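Local coordinates for protein 1H-3-hydroxy-4-oxoquinoline 2,4-dioxygenase (Pseudomonas putida, PDB 3IBT) that catalyses the cofactor-independent dioxygenolytic ring cleavage of 3-hydroxy-1H-quinolin-4-one to N-formylanthranilate and carbon monoxide, at residues A[4-9]-A[78-83]; A[38-43]-A[252-257]; A[53-58]-A[71-76]. All blocks are in the same frame, centred on the assembly; numbering follows the deposited sequence.

Contact 1. Residues A[4-9]-A[78-83]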
ATOM      1  N   LEU A   4      10.062   1.631 -17.388  1.00 93.28           N
ATOM      2  CA  LEU A   4      10.885   2.836 -17.216  1.00 92.87           C
ATOM      3  C   LEU A   4      11.611   2.763 -15.870  1.00 92.82           C
ATOM      4  O   LEU A   4      11.048   2.269 -14.873  1.00 93.40           O
ATOM      5  CB  LEU A   4      10.022   4.110 -17.280  1.00 92.64           C
ATOM      6  CG  LEU A   4      10.602   5.502 -16.944  1.00 92.59           C
ATOM      7  CD1 LEU A   4      10.873   6.333 -18.245  1.00 93.69           C
ATOM      8  CD2 LEU A   4       9.582   6.267 -16.036  1.00 92.24           C
ATOM      9  N   ASN A   5      12.858   3.247 -15.847  1.00 92.71           N
ATOM     10  CA  ASN A   5      13.687   3.258 -14.627  1.00 92.36           C
ATOM     11  C   ASN A   5      13.902   4.675 -14.078  1.00 92.27           C
ATOM     12  O   ASN A   5      13.926   5.671 -14.836  1.00 92.42           O
ATOM     13  CB  ASN A   5      15.057   2.618 -14.874  1.00 92.20           C
ATOM     14  CG  ASN A   5      16.104   3.639 -15.211  1.00 90.79           C
ATOM     15  OD1 ASN A   5      16.074   4.232 -16.291  1.00 88.35           O
ATOM     16  ND2 ASN A   5      17.009   3.894 -14.266  1.00 90.05           N
ATOM     17  N   VAL A   6      14.101   4.750 -12.761  1.00 91.77           N
ATOM     18  CA  VAL A   6      14.107   6.027 -12.075  1.00 91.05           C
ATOM     19  C   VAL A   6      15.226   6.019 -11.047  1.00 90.51           C
ATOM     20  O   VAL A   6      15.658   4.943 -10.589  1.00 90.64           O
ATOM     21  CB  VAL A   6      12.714   6.330 -11.392  1.00 91.11           C
ATOM     22  CG1 VAL A   6      11.682   6.751 -12.430  1.00 90.97           C
ATOM     23  CG2 VAL A   6      12.203   5.131 -10.609  1.00 90.58           C
ATOM     24  N   ASN A   7      15.703   7.214 -10.702  1.00 89.41           N
ATOM     25  CA  ASN A   7      16.609   7.378  -9.585  1.00 88.34           C
ATOM     26  C   ASN A   7      17.706   6.304  -9.612  1.00 88.37           C
ATOM     27  O   ASN A   7      18.365   6.109 -10.641  1.00 88.18           O
ATOM     28  CB  ASN A   7      15.807   7.312  -8.288  1.00 87.81           C
ATOM     29  CG  ASN A   7      16.277   8.326  -7.292  1.00 86.32           C
ATOM     30  OD1 ASN A   7      17.488   8.094  -6.750  1.00 84.00           O
ATOM     31  ND2 ASN A   7      15.423   9.482  -7.106  1.00 86.91           N
ATOM     32  N   GLY A   8      17.868   5.579  -8.504  1.00 88.35           N
ATOM     33  CA  GLY A   8      18.953   4.594  -8.388  1.00 88.02           C
ATOM     34  C   GLY A   8      18.804   3.359  -9.269  1.00 87.47           C
ATOM     35  O   GLY A   8      19.804   2.765  -9.700  1.00 86.92           O
ATOM     36  N   THR A   9      17.553   2.957  -9.522  1.00 87.39           N
ATOM     37  CA  THR A   9      17.303   1.711 -10.258  1.00 86.79           C
ATOM     38  C   THR A   9      16.072   1.709 -11.150  1.00 86.22           C
ATOM     39  O   THR A   9      15.626   2.754 -11.678  1.00 85.63           O
ATOM     40  CB  THR A   9      17.167   0.478  -9.307  1.00 87.20           C
ATOM     41  OG1 THR A   9      16.144   0.765  -8.278  1.00 85.38           O
ATOM     42  CG2 THR A   9      18.595   0.076  -8.708  1.00 87.00           C
ATOM     43  N   LEU A  78       8.358   9.796  -7.515  1.00 70.36           N
ATOM     44  CA  LEU A  78       8.401  11.197  -7.947  1.00 70.64           C
ATOM     45  C   LEU A  78       9.203  11.380  -9.266  1.00 71.67           C
ATOM     46  O   LEU A  78       8.893  12.220 -10.135  1.00 71.42           O
ATOM     47  CB  LEU A  78       8.978  12.067  -6.839  1.00 70.03           C
ATOM     48  CG  LEU A  78       8.117  12.326  -5.604  1.00 67.76           C
ATOM     49  CD1 LEU A  78       8.961  13.084  -4.609  1.00 67.88           C
ATOM     50  CD2 LEU A  78       6.883  13.123  -5.916  1.00 62.71           C
ATOM     51  N   ALA A  79      10.231  10.553  -9.404  1.00 72.56           N
ATOM     52  CA  ALA A  79      11.000  10.466 -10.611  1.00 73.32           C
ATOM     53  C   ALA A  79      10.195   9.683 -11.684  1.00 74.60           C
ATOM     54  O   ALA A  79      10.626   9.588 -12.859  1.00 74.50           O
ATOM     55  CB  ALA A  79      12.314   9.795 -10.298  1.00 72.84           C
ATOM     56  N   PHE A  80       9.036   9.132 -11.283  1.00 75.26           N
ATOM     57  CA  PHE A  80       8.149   8.400 -12.202  1.00 76.11           C
ATOM     58  C   PHE A  80       7.231   9.365 -12.925  1.00 76.02           C
ATOM     59  O   PHE A  80       7.428   9.620 -14.115  1.00 75.95           O
ATOM     60  CB  PHE A  80       7.335   7.336 -11.468  1.00 76.90           C
ATOM     61  CG  PHE A  80       7.378   6.010 -12.134  1.00 78.72           C
ATOM     62  CD1 PHE A  80       8.582   5.293 -12.182  1.00 80.35           C
ATOM     63  CD2 PHE A  80       6.240   5.485 -12.746  1.00 79.91           C
ATOM     64  CE1 PHE A  80       8.656   4.063 -12.805  1.00 81.39           C
ATOM     65  CE2 PHE A  80       6.294   4.249 -13.370  1.00 80.97           C
ATOM     66  CZ  PHE A  80       7.513   3.534 -13.401  1.00 81.14           C
ATOM     67  N   ILE A  81       6.255   9.909 -12.191  1.00 75.91           N
ATOM     68  CA  ILE A  81       5.361  10.993 -12.647  1.00 76.35           C
ATOM     69  C   ILE A  81       6.011  12.029 -13.612  1.00 76.45           C
ATOM     70  O   ILE A  81       5.403  12.426 -14.629  1.00 75.95           O
ATOM     71  CB  ILE A  81       4.678  11.743 -11.425  1.00 76.75           C
ATOM     72  CG1 ILE A  81       5.642  12.723 -10.718  1.00 78.57           C
ATOM     73  CG2 ILE A  81       4.019  10.743 -10.384  1.00 76.63           C
ATOM     74  CD1 ILE A  81       5.737  14.154 -11.341  1.00 80.21           C
ATOM     75  N   ASP A  82       7.229  12.456 -13.257  1.00 76.38           N
ATOM     76  CA  ASP A  82       8.029  13.401 -14.023  1.00 76.64           C
ATOM     77  C   ASP A  82       8.525  12.745 -15.312  1.00 76.67           C
ATOM     78  O   ASP A  82       8.268  13.259 -16.395  1.00 76.23           O
ATOM     79  CB  ASP A  82       9.186  13.926 -13.137  1.00 76.73           C
ATOM     80  CG  ASP A  82      10.374  14.549 -13.939  1.00 77.25           C
ATOM     81  OD1 ASP A  82      10.685  14.147 -15.114  1.00 77.25           O
ATOM     82  OD2 ASP A  82      11.038  15.466 -13.343  1.00 77.94           O
ATOM     83  N   ALA A  83       9.212  11.608 -15.178  1.00 76.93           N
ATOM     84  CA  ALA A  83       9.844  10.907 -16.295  1.00 77.17           C
ATOM     85  C   ALA A  83       8.880  10.606 -17.446  1.00 77.76           C
ATOM     86  O   ALA A  83       9.286  10.661 -18.642  1.00 78.19           O
ATOM     87  CB  ALA A  83      10.489   9.628 -15.811  1.00 77.01           C
TER
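The N-terminal beta hairpin at the edge of the alpha/beta-hydrolase sheet sets Leu4 and Val6 against Ala79, Phe80 and Ala83 of helix 70-83. A type II' turn from Val6 to Thr9 forms this tight hairpin; Thr9 N gives a weak bond to Val6 O, and Val6 N returns a bond of 2.7 Å to Thr9 O. The same Thr9 oxygen accepts from Asn5 ND2 at 3.1 Å, the amide nitrogen standing above the carbonyl plane, so two donors grip it.

No hydrogen bond joins hairpin and helix; the interface is apolar. Leu4 and Phe80 run past each other in opposite directions. Leu4 CD2 lies over one face of the Phe80 ring in a CH-pi contact, 4.2 Å from the centroid and offset toward the rim. That methyl also meets Ala83 CB, 3.5 Å from Leu4 CD2. Val6 crosses Phe80 at about a right angle: CG1 comes obliquely to the ring, while CG2 sits in plane at the edge, with Val6 CG2 4.0 Å from Phe80 CD1. Val6 CB packs on Ala79 CB at 3.7 Å, at the closest backbone approach.

Strand 5-6 is the outermost strand at this end of the sheet. Its partner strand 9-16 supplies Tyr13, which meets the Phe80 ring edge-to-face, and Met11, which both Val6 and Phe80 touch.

Contact 2. Residues A[38-43]-A[252-257]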
ATOM      1  N   LYS A  38      -4.385  -7.750  -9.336  1.00 65.75           N
ATOM      2  CA  LYS A  38      -4.697  -8.449 -10.557  1.00 65.85           C
ATOM      3  C   LYS A  38      -6.182  -8.437 -10.809  1.00 66.10           C
ATOM      4  O   LYS A  38      -6.603  -8.374 -11.987  1.00 65.10           O
ATOM      5  CB  LYS A  38      -4.146  -9.881 -10.569  1.00 66.15           C
ATOM      6  CG  LYS A  38      -4.811 -10.842  -9.591  1.00 65.69           C
ATOM      7  CD  LYS A  38      -4.249 -12.242  -9.807  1.00 66.41           C
ATOM      8  CE  LYS A  38      -5.226 -13.295  -9.274  1.00 67.52           C
ATOM      9  NZ  LYS A  38      -4.599 -14.478  -8.580  1.00 66.63           N
ATOM     10  N   ASN A  39      -6.963  -8.477  -9.708  1.00 66.34           N
ATOM     11  CA  ASN A  39      -8.437  -8.507  -9.803  1.00 66.18           C
ATOM     12  C   ASN A  39      -8.994  -7.120  -9.927  1.00 66.07           C
ATOM     13  O   ASN A  39      -9.906  -6.904 -10.695  1.00 66.70           O
ATOM     14  CB  ASN A  39      -9.101  -9.228  -8.633  1.00 65.60           C
ATOM     15  CG  ASN A  39      -8.777 -10.713  -8.592  1.00 66.58           C
ATOM     16  OD1 ASN A  39      -8.454 -11.344  -9.623  1.00 64.59           O
ATOM     17  ND2 ASN A  39      -8.852 -11.293  -7.378  1.00 66.96           N
ATOM     18  N   LEU A  40      -8.401  -6.171  -9.221  1.00 65.96           N
ATOM     19  CA  LEU A  40      -8.935  -4.809  -9.155  1.00 66.11           C
ATOM     20  C   LEU A  40      -8.640  -3.940 -10.395  1.00 66.81           C
ATOM     21  O   LEU A  40      -9.469  -3.140 -10.840  1.00 67.01           O
ATOM     22  CB  LEU A  40      -8.448  -4.159  -7.860  1.00 65.22           C
ATOM     23  CG  LEU A  40      -8.460  -2.665  -7.747  1.00 63.91           C
ATOM     24  CD1 LEU A  40      -9.887  -2.179  -7.857  1.00 64.59           C
ATOM     25  CD2 LEU A  40      -7.855  -2.363  -6.456  1.00 58.54           C
ATOM     26  N   ALA A  41      -7.462  -4.122 -10.963  1.00 67.77           N
ATOM     27  CA  ALA A  41      -7.034  -3.309 -12.086  1.00 68.32           C
ATOM     28  C   ALA A  41      -7.906  -3.465 -13.305  1.00 69.33           C
ATOM     29  O   ALA A  41      -8.328  -2.450 -13.846  1.00 70.52           O
ATOM     30  CB  ALA A  41      -5.570  -3.531 -12.434  1.00 67.74           C
ATOM     31  N   PRO A  42      -8.187  -4.711 -13.769  1.00 69.90           N
ATOM     32  CA  PRO A  42      -8.997  -4.772 -15.002  1.00 69.29           C
ATOM     33  C   PRO A  42     -10.348  -4.082 -14.843  1.00 68.67           C
ATOM     34  O   PRO A  42     -10.877  -3.601 -15.820  1.00 68.43           O
ATOM     35  CB  PRO A  42      -9.169  -6.271 -15.237  1.00 69.04           C
ATOM     36  CG  PRO A  42      -7.968  -6.859 -14.605  1.00 69.80           C
ATOM     37  CD  PRO A  42      -7.847  -6.072 -13.322  1.00 70.17           C
ATOM     38  N   LEU A  43     -10.856  -3.989 -13.619  1.00 68.45           N
ATOM     39  CA  LEU A  43     -12.097  -3.285 -13.373  1.00 68.53           C
ATOM     40  C   LEU A  43     -11.904  -1.779 -13.566  1.00 69.42           C
ATOM     41  O   LEU A  43     -12.677  -1.147 -14.293  1.00 70.47           O
ATOM     42  CB  LEU A  43     -12.654  -3.596 -11.978  1.00 68.21           C
ATOM     43  CG  LEU A  43     -12.906  -5.061 -11.607  1.00 66.58           C
ATOM     44  CD1 LEU A  43     -13.582  -5.220 -10.271  1.00 62.73           C
ATOM     45  CD2 LEU A  43     -13.719  -5.764 -12.695  1.00 66.90           C
ATOM     46  N   VAL A 252     -14.702  -6.340  -6.372  1.00 68.82           N
ATOM     47  CA  VAL A 252     -15.890  -5.585  -6.792  1.00 67.83           C
ATOM     48  C   VAL A 252     -16.139  -4.473  -5.804  1.00 68.36           C
ATOM     49  O   VAL A 252     -16.435  -3.332  -6.194  1.00 69.05           O
ATOM     50  CB  VAL A 252     -17.154  -6.452  -6.925  1.00 67.94           C
ATOM     51  CG1 VAL A 252     -18.417  -5.594  -7.020  1.00 65.26           C
ATOM     52  CG2 VAL A 252     -17.047  -7.341  -8.144  1.00 67.63           C
ATOM     53  N   ALA A 253     -15.974  -4.773  -4.512  1.00 67.96           N
ATOM     54  CA  ALA A 253     -16.253  -3.757  -3.505  1.00 66.75           C
ATOM     55  C   ALA A 253     -15.232  -2.617  -3.587  1.00 67.41           C
ATOM     56  O   ALA A 253     -15.620  -1.445  -3.745  1.00 67.03           O
ATOM     57  CB  ALA A 253     -16.291  -4.346  -2.181  1.00 65.88           C
ATOM     58  N   VAL A 254     -13.933  -2.959  -3.520  1.00 67.33           N
ATOM     59  CA  VAL A 254     -12.890  -1.945  -3.628  1.00 66.81           C
ATOM     60  C   VAL A 254     -13.033  -1.067  -4.882  1.00 67.48           C
ATOM     61  O   VAL A 254     -12.818   0.134  -4.822  1.00 68.04           O
ATOM     62  CB  VAL A 254     -11.498  -2.542  -3.569  1.00 66.48           C
ATOM     63  CG1 VAL A 254     -10.455  -1.449  -3.732  1.00 65.27           C
ATOM     64  CG2 VAL A 254     -11.283  -3.219  -2.252  1.00 65.67           C
ATOM     65  N   ALA A 255     -13.422  -1.642  -6.012  1.00 67.88           N
ATOM     66  CA  ALA A 255     -13.440  -0.869  -7.251  1.00 68.38           C
ATOM     67  C   ALA A 255     -14.514   0.192  -7.123  1.00 69.62           C
ATOM     68  O   ALA A 255     -14.384   1.329  -7.617  1.00 70.39           O
ATOM     69  CB  ALA A 255     -13.697  -1.768  -8.442  1.00 67.09           C
ATOM     70  N   GLN A 256     -15.589  -0.161  -6.438  1.00 70.55           N
ATOM     71  CA  GLN A 256     -16.706   0.738  -6.422  1.00 71.23           C
ATOM     72  C   GLN A 256     -16.372   1.915  -5.512  1.00 71.38           C
ATOM     73  O   GLN A 256     -16.783   3.053  -5.777  1.00 72.94           O
ATOM     74  CB  GLN A 256     -17.970   0.020  -5.985  1.00 71.49           C
ATOM     75  CG  GLN A 256     -19.185   0.906  -6.109  1.00 73.90           C
ATOM     76  CD  GLN A 256     -19.422   1.341  -7.549  1.00 77.22           C
ATOM     77  OE1 GLN A 256     -18.974   0.676  -8.519  1.00 77.66           O
ATOM     78  NE2 GLN A 256     -20.132   2.452  -7.703  1.00 76.57           N
ATOM     79  N   ALA A 257     -15.587   1.641  -4.471  1.00 70.39           N
ATOM     80  CA  ALA A 257     -15.198   2.637  -3.478  1.00 69.22           C
ATOM     81  C   ALA A 257     -14.203   3.612  -4.071  1.00 68.79           C
ATOM     82  O   ALA A 257     -14.305   4.827  -3.814  1.00 68.70           O
ATOM     83  CB  ALA A 257     -14.595   1.958  -2.277  1.00 68.66           C
TER
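Leu40, Leu43 and Ala255 carry most of this interface, two leucine side chains converging on a single alanine methyl. Leu40 CD1 reaches Ala255 CB at 3.9 Å and lies as near to the alanine CA, at 3.8 Å, so it rests on the backbone of helix 251-261 as well as on the methyl. One turn later, Leu43 brings its CD1 to the same Ala255 CB, also at 3.9 Å. The CG atoms leave their backbones in different directions, that of Leu40 anti to the backbone N (chi1 160°) and that of Leu43 anti to the carbonyl carbon (chi1 -56°), yet both CD1 methyls come to the one alanine.

In the alpha/beta-hydrolase fold the short helix 40-44, which follows strand 23-27, and the C-terminal helix 251-261 lie side by side on one face of the sheet, and this apolar contact joins them. The CA atoms of Leu40 and Ala255 are 6.3 Å apart, a closeness consistent with the small side chain of Ala255. On the buried side, Leu40 crosses Val254 at about a right angle, with Leu40 CD2 3.9 Å from Val254 CG1. Leu40 further touches Ile258 and Ser247, and its side chain is about 7 Å from that of Thr94, a substrate-binding residue by similarity.

Contact 3. Residues A[53-58]-A[71-76]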
ATOM      1  N   PRO A  53       2.888  -0.032 -10.469  1.00 73.58           N
ATOM      2  CA  PRO A  53       4.358  -0.221 -10.344  1.00 73.59           C
ATOM      3  C   PRO A  53       4.894  -1.299  -9.367  1.00 73.39           C
ATOM      4  O   PRO A  53       4.178  -1.810  -8.521  1.00 73.09           O
ATOM      5  CB  PRO A  53       4.880   1.172  -9.954  1.00 73.69           C
ATOM      6  CG  PRO A  53       3.677   2.007  -9.623  1.00 73.59           C
ATOM      7  CD  PRO A  53       2.421   1.192  -9.791  1.00 73.66           C
ATOM      8  N   ASP A  54       6.162  -1.659  -9.545  1.00 73.85           N
ATOM      9  CA  ASP A  54       6.836  -2.634  -8.681  1.00 73.87           C
ATOM     10  C   ASP A  54       8.012  -1.957  -8.001  1.00 73.19           C
ATOM     11  O   ASP A  54       9.038  -1.651  -8.635  1.00 73.32           O
ATOM     12  CB  ASP A  54       7.345  -3.853  -9.466  1.00 74.05           C
ATOM     13  CG  ASP A  54       6.337  -4.369 -10.470  1.00 74.91           C
ATOM     14  OD1 ASP A  54       5.116  -4.088 -10.259  1.00 78.75           O
ATOM     15  OD2 ASP A  54       6.760  -5.057 -11.447  1.00 72.79           O
ATOM     16  N   TRP A  55       7.844  -1.747  -6.706  1.00 71.98           N
ATOM     17  CA  TRP A  55       8.846  -1.139  -5.863  1.00 70.40           C
ATOM     18  C   TRP A  55      10.280  -1.626  -6.144  1.00 69.82           C
ATOM     19  O   TRP A  55      10.481  -2.783  -6.540  1.00 69.07           O
ATOM     20  CB  TRP A  55       8.455  -1.463  -4.433  1.00 69.79           C
ATOM     21  CG  TRP A  55       7.251  -0.743  -3.954  1.00 68.43           C
ATOM     22  CD1 TRP A  55       6.207  -1.258  -3.219  1.00 68.69           C
ATOM     23  CD2 TRP A  55       6.976   0.646  -4.119  1.00 67.21           C
ATOM     24  NE1 TRP A  55       5.292  -0.264  -2.928  1.00 66.93           N
ATOM     25  CE2 TRP A  55       5.747   0.913  -3.467  1.00 67.30           C
ATOM     26  CE3 TRP A  55       7.651   1.696  -4.754  1.00 68.06           C
ATOM     27  CZ2 TRP A  55       5.176   2.180  -3.452  1.00 68.72           C
ATOM     28  CZ3 TRP A  55       7.079   2.956  -4.736  1.00 69.27           C
ATOM     29  CH2 TRP A  55       5.853   3.188  -4.089  1.00 68.77           C
ATOM     30  N   ARG A  56      11.263  -0.745  -5.939  1.00 69.13           N
ATOM     31  CA  ARG A  56      12.661  -1.179  -5.867  1.00 69.58           C
ATOM     32  C   ARG A  56      12.806  -2.627  -5.391  1.00 69.50           C
ATOM     33  O   ARG A  56      12.281  -2.986  -4.346  1.00 69.86           O
ATOM     34  CB  ARG A  56      13.447  -0.294  -4.896  1.00 69.54           C
ATOM     35  CG  ARG A  56      14.373   0.671  -5.561  1.00 69.72           C
ATOM     36  CD  ARG A  56      15.256   1.452  -4.534  1.00 69.89           C
ATOM     37  NE  ARG A  56      15.383   2.854  -5.084  1.00 71.02           N
ATOM     38  CZ  ARG A  56      16.375   3.233  -6.004  1.00 71.74           C
ATOM     39  NH1 ARG A  56      17.383   2.315  -6.484  1.00 71.68           N
ATOM     40  NH2 ARG A  56      16.345   4.548  -6.439  1.00 72.38           N
ATOM     41  N   GLY A  57      13.505  -3.464  -6.141  1.00 69.27           N
ATOM     42  CA  GLY A  57      13.809  -4.810  -5.659  1.00 69.38           C
ATOM     43  C   GLY A  57      12.670  -5.787  -5.803  1.00 69.83           C
ATOM     44  O   GLY A  57      12.833  -6.996  -5.564  1.00 69.41           O
ATOM     45  N   HIS A  58      11.518  -5.252  -6.200  1.00 70.50           N
ATOM     46  CA  HIS A  58      10.308  -6.031  -6.350  1.00 71.70           C
ATOM     47  C   HIS A  58       9.971  -6.421  -7.788  1.00 72.36           C
ATOM     48  O   HIS A  58       9.000  -7.147  -8.035  1.00 72.80           O
ATOM     49  CB  HIS A  58       9.158  -5.283  -5.711  1.00 71.67           C
ATOM     50  CG  HIS A  58       9.248  -5.272  -4.227  1.00 73.24           C
ATOM     51  ND1 HIS A  58       9.838  -4.244  -3.530  1.00 74.63           N
ATOM     52  CD2 HIS A  58       8.892  -6.199  -3.304  1.00 74.85           C
ATOM     53  CE1 HIS A  58       9.800  -4.514  -2.235  1.00 75.71           C
ATOM     54  NE2 HIS A  58       9.228  -5.693  -2.072  1.00 75.92           N
ATOM     55  N   GLN A  71      11.536   6.495   2.355  1.00 75.08           N
ATOM     56  CA  GLN A  71      11.607   7.838   1.741  1.00 75.46           C
ATOM     57  C   GLN A  71      12.213   7.886   0.338  1.00 74.79           C
ATOM     58  O   GLN A  71      11.850   8.764  -0.452  1.00 74.46           O
ATOM     59  CB  GLN A  71      12.296   8.847   2.666  1.00 75.87           C
ATOM     60  CG  GLN A  71      11.312   9.552   3.565  1.00 76.67           C
ATOM     61  CD  GLN A  71      11.924   9.975   4.852  1.00 79.94           C
ATOM     62  OE1 GLN A  71      13.045   9.569   5.197  1.00 82.05           O
ATOM     63  NE2 GLN A  71      11.201  10.810   5.589  1.00 82.24           N
ATOM     64  N   THR A  72      13.122   6.957   0.035  1.00 74.36           N
ATOM     65  CA  THR A  72      13.625   6.848  -1.337  1.00 73.89           C
ATOM     66  C   THR A  72      12.569   6.202  -2.249  1.00 73.64           C
ATOM     67  O   THR A  72      12.588   6.477  -3.453  1.00 73.00           O
ATOM     68  CB  THR A  72      14.993   6.122  -1.459  1.00 73.81           C
ATOM     69  OG1 THR A  72      14.796   4.697  -1.496  1.00 73.58           O
ATOM     70  CG2 THR A  72      15.916   6.480  -0.291  1.00 74.44           C
ATOM     71  N   LEU A  73      11.638   5.384  -1.693  1.00 73.06           N
ATOM     72  CA  LEU A  73      10.601   4.750  -2.541  1.00 72.06           C
ATOM     73  C   LEU A  73       9.690   5.815  -3.090  1.00 72.60           C
ATOM     74  O   LEU A  73       9.359   5.798  -4.276  1.00 72.77           O
ATOM     75  CB  LEU A  73       9.801   3.685  -1.819  1.00 71.17           C
ATOM     76  CG  LEU A  73      10.512   2.355  -1.625  1.00 69.35           C
ATOM     77  CD1 LEU A  73       9.588   1.372  -0.892  1.00 67.54           C
ATOM     78  CD2 LEU A  73      10.916   1.785  -2.913  1.00 65.60           C
ATOM     79  N   ALA A  74       9.311   6.741  -2.212  1.00 73.31           N
ATOM     80  CA  ALA A  74       8.756   8.052  -2.571  1.00 74.15           C
ATOM     81  C   ALA A  74       9.513   8.731  -3.707  1.00 75.13           C
ATOM     82  O   ALA A  74       8.920   9.216  -4.687  1.00 75.80           O
ATOM     83  CB  ALA A  74       8.823   8.958  -1.381  1.00 74.07           C
ATOM     84  N   GLN A  75      10.826   8.807  -3.549  1.00 75.32           N
ATOM     85  CA  GLN A  75      11.642   9.467  -4.520  1.00 75.98           C
ATOM     86  C   GLN A  75      11.539   8.780  -5.893  1.00 75.65           C
ATOM     87  O   GLN A  75      11.401   9.446  -6.924  1.00 75.61           O
ATOM     88  CB  GLN A  75      13.078   9.511  -4.012  1.00 76.94           C
ATOM     89  CG  GLN A  75      13.262  10.514  -2.898  1.00 78.34           C
ATOM     90  CD  GLN A  75      13.106  11.924  -3.419  1.00 79.66           C
ATOM     91  OE1 GLN A  75      14.053  12.440  -4.162  1.00 79.11           O
ATOM     92  NE2 GLN A  75      11.891  12.556  -3.073  1.00 77.45           N
ATOM     93  N   ASP A  76      11.612   7.448  -5.874  1.00 74.95           N
ATOM     94  CA  ASP A  76      11.269   6.599  -7.010  1.00 74.03           C
ATOM     95  C   ASP A  76      10.023   7.114  -7.752  1.00 73.47           C
ATOM     96  O   ASP A  76      10.096   7.545  -8.917  1.00 73.78           O
ATOM     97  CB  ASP A  76      11.027   5.153  -6.522  1.00 73.96           C
ATOM     98  CG  ASP A  76      12.285   4.497  -5.973  1.00 72.35           C
ATOM     99  OD1 ASP A  76      13.481   5.289  -6.200  1.00 71.05           O
ATOM    100  OD2 ASP A  76      12.118   3.225  -5.443  1.00 69.70           O
TER
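Trp55 and Leu73 mark the closest backbone approach, 7.0 Å between their CA atoms, where a type II turn from Trp55 to His58 faces helix 70-83. Gly57 holds the positive phi of this turn (80°), and the turn closes through His58 N to Trp55 O at 2.7 Å. The sequence from Asp54 to Gly57 follows the Asp-x-Arg-Gly pattern familiar after this strand in alpha/beta hydrolases, here opening the beta-alpha-beta crossover from strand 49-53 through helix 70-83 to strand 89-94.

Leu73 fits between two neighbours on the turn. Its CD1 lies over one face of the Trp55 indole, offset toward the rim, while its CD2 meets Trp55 CE3 at 3.7 Å. The indole is fixed at its polar end as well, since Trp55 NE1 is hydrogen-bonded to Ser28 O. Leu73 also touches Trp30, a substrate-binding residue by similarity, so the contact probably lies just behind the substrate pocket.

Beside this apolar patch, Arg56 and Asp76 form a buried salt bridge. Arg56 NH2 donates to Asp76 OD1 at 3.0 Å, meeting the syn lone pair, and Arg56 NE makes a weak bond of 3.3 Å to that same oxygen. Guanidinium and carboxylate planes are turned 45° apart. The other oxygen, Asp76 OD2, turns to the aliphatic part of the arginine, 3.4 Å from Arg56 CG. An alanine in place of Arg56 would probably leave the buried carboxylate of Asp76 without its charged mate, although the contact through CB would remain. That CB stands 3.8 Å from Leu73 CD2, so one methyl touches both Arg56 and the indole.

Contacts 1 and 3 are neighbours, their centres 9 Å apart, and both use helix 70-83: the turn after strand 49-53 packs on its earlier part and the N-terminal hairpin on its end. They touch directly, as Val6 CG2 lies 3.6 Å from Asp76 O. Contact 2 is remote, its centre 26 Å from that of contact 1 and 23 Å from that of contact 3, joining helices 40-44 and 251-261. Along the chain, contact 3 is nested within the loops closed by both others, while contacts 1 and 2 interleave. In this fold helix 70-83 and the pair of contact 2 flank opposite faces of the central sheet, so the three contacts pack helices on both sides.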